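Local coordinates for phenylacetic acid degradation protein paaI (Escherichia coli, PDB 2FS2) that hydrolyses the thioester of phenylacetyl-CoA derivatives, preferring ring-hydroxylated ones, as a homotetrameric hot dog-fold thioesterase of the phenylacetate degradation pathway, at the interface of chains A and B. Residues are numbered along the deposited sequence; one frame, centred on the assembly and turned at random. Chains: chain A/B, Phenylacetic acid degradation protein paaI.

The interface of chains A and B. Residues chain A 82, 84, 125-126; chain B 82, 102, 110, 127, 129.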
loop_
_atom_site.group_PDB
_atom_site.type_symbol
_atom_site.label_atom_id
_atom_site.label_comp_id
_atom_site.label_asym_id
_atom_site.label_seq_id
_atom_site.Cartn_x
_atom_site.Cartn_y
_atom_site.Cartn_z
ATOM N N THR A 82 -4.009 -2.594 -2.114
ATOM C CA THR A 82 -2.875 -3.105 -1.269
ATOM C C THR A 82 -3.301 -4.450 -0.737
ATOM O O THR A 82 -4.456 -4.623 -0.454
ATOM C CB THR A 82 -2.582 -2.131 -0.101
ATOM O OG1 THR A 82 -1.994 -0.946 -0.657
ATOM C CG2 THR A 82 -1.359 -2.664 0.795
ATOM N N ASP A 84 -1.972 -7.909 1.728
ATOM C CA ASP A 84 -1.077 -8.740 2.556
ATOM C C ASP A 84 -1.444 -10.203 2.379
ATOM O O ASP A 84 -2.599 -10.567 2.601
ATOM C CB ASP A 84 -1.245 -8.326 3.991
ATOM C CG ASP A 84 -0.747 -6.870 4.219
ATOM O OD1 ASP A 84 0.510 -6.668 4.411
ATOM O OD2 ASP A 84 -1.502 -5.835 4.179
ATOM N N LEU A 125 -5.485 -10.067 3.299
ATOM C CA LEU A 125 -6.194 -8.765 3.444
ATOM C C LEU A 125 -5.995 -7.808 2.263
ATOM O O LEU A 125 -4.852 -7.668 1.794
ATOM C CB LEU A 125 -5.709 -8.088 4.714
ATOM C CG LEU A 125 -5.834 -8.940 5.980
ATOM C CD1 LEU A 125 -5.032 -8.308 7.190
ATOM C CD2 LEU A 125 -7.317 -8.971 6.290
ATOM N N PHE A 126 -7.088 -7.198 1.738
ATOM C CA PHE A 126 -6.963 -6.210 0.702
ATOM C C PHE A 126 -7.546 -4.920 1.273
ATOM O O PHE A 126 -8.565 -4.937 1.912
ATOM C CB PHE A 126 -7.845 -6.566 -0.515
ATOM C CG PHE A 126 -7.471 -7.853 -1.171
ATOM C CD1 PHE A 126 -7.660 -9.093 -0.497
ATOM C CD2 PHE A 126 -6.928 -7.825 -2.444
ATOM C CE1 PHE A 126 -7.243 -10.326 -1.057
ATOM C CE2 PHE A 126 -6.519 -9.097 -3.125
ATOM C CZ PHE A 126 -6.690 -10.343 -2.417
ATOM N N THR B 82 0.476 1.722 5.100
ATOM C CA THR B 82 -0.131 2.506 4.079
ATOM C C THR B 82 -1.157 3.412 4.718
ATOM O O THR B 82 -1.813 3.012 5.634
ATOM C CB THR B 82 -0.764 1.591 3.021
ATOM O OG1 THR B 82 -1.555 0.611 3.651
ATOM C CG2 THR B 82 0.220 0.624 2.481
ATOM N N ARG B 102 -5.625 -7.231 13.095
ATOM C CA ARG B 102 -6.251 -8.185 12.097
ATOM C C ARG B 102 -5.521 -9.533 12.055
ATOM O O ARG B 102 -6.131 -10.506 11.818
ATOM C CB ARG B 102 -6.072 -7.594 10.699
ATOM C CG ARG B 102 -6.690 -6.180 10.596
ATOM C CD ARG B 102 -8.174 -6.094 11.010
ATOM N NE ARG B 102 -9.073 -7.054 10.357
ATOM C CZ ARG B 102 -9.616 -6.920 9.105
ATOM N NH1 ARG B 102 -9.315 -5.927 8.324
ATOM N NH2 ARG B 102 -10.512 -7.756 8.639
ATOM N N VAL B 110 -0.489 -7.750 11.438
ATOM C CA VAL B 110 -1.184 -6.694 10.712
ATOM C C VAL B 110 -2.228 -5.948 11.623
ATOM O O VAL B 110 -3.015 -6.586 12.298
ATOM C CB VAL B 110 -1.913 -7.237 9.450
ATOM C CG1 VAL B 110 -2.453 -6.043 8.581
ATOM C CG2 VAL B 110 -0.902 -8.038 8.555
ATOM N N ARG B 127 -3.003 1.057 7.571
ATOM C CA ARG B 127 -2.875 -0.363 7.797
ATOM C C ARG B 127 -1.385 -0.552 7.945
ATOM O O ARG B 127 -0.574 -0.082 7.169
ATOM C CB ARG B 127 -3.494 -1.223 6.658
ATOM C CG ARG B 127 -3.075 -2.726 6.800
ATOM C CD ARG B 127 -3.956 -3.801 6.163
ATOM N NE ARG B 127 -5.353 -3.656 6.581
ATOM C CZ ARG B 127 -6.368 -3.992 5.848
ATOM N NH1 ARG B 127 -6.123 -4.532 4.633
ATOM N NH2 ARG B 127 -7.601 -3.829 6.321
ATOM N N LYS B 129 2.039 -3.011 9.204
ATOM C CA LYS B 129 2.502 -4.356 9.369
ATOM C C LYS B 129 3.629 -4.277 10.418
ATOM O O LYS B 129 4.475 -3.437 10.316
ATOM C CB LYS B 129 3.098 -4.748 8.067
ATOM C CG LYS B 129 3.884 -6.086 8.130
ATOM C CD LYS B 129 3.075 -7.266 7.535
ATOM C CE LYS B 129 3.853 -8.609 7.547
ATOM N NZ LYS B 129 5.416 -8.344 7.536
HETATM O O HOH W 1 -3.814 -4.799 2.910
HETATM O O HOH W 2 -9.303 -5.753 4.816
#
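B:Arg127 sends CG away from its own backbone N (chi1 168°) and kinks at chi3, which carries its guanidinium across to strand 122-131 of chain A, with NH1 beside CB of A:Leu125; the latter's first torsion sets CG opposite its own carbonyl carbon and points the isobutyl group at chain B. The patch joins the sheets of two hot dog-fold subunits of the PaaI thioesterase tetramer, and a two-fold axis repeats each contact with the chains exchanged. NH1 of B:Arg127 sits 3.6 Å from CB of A:Leu125. Water 1 lies in the guanidinium plane, at its edge, and accepts from B:Arg127 NH1 at 2.9 Å (152° at H). The same water meets the A:Asp84 carboxylate oxygen OD2 at 2.8 Å and the carbonyl O of A:Leu125, so one molecule links side chain and strand of chain A to the arginine. Water 2 connects NH2 of B:Arg127 to the A:Phe126 carbonyl O, 3.1 Å from that oxygen. A:Asp84 and B:Arg127 run past one another in opposite directions, their planar groups turned 62° apart; OD2 and NH1 are 4.8 Å distant, too far for a direct salt bridge, so any charge attraction probably acts at a distance, beside the link through water 1. B:Lys129 also passes A:Asp84 in the opposite sense and may add to the positive field around it. Farther along A:Leu125, methyl CD1 meets B:Val110 CG1 tip to tip at 3.7 Å and also touches CB of B:Arg102. The second methyl, CD2, rests over one face of the B:Arg102 guanidinium, towards its rim. A:Thr82 and B:Thr82 approach end on, their CG2 methyls 4.0 Å apart.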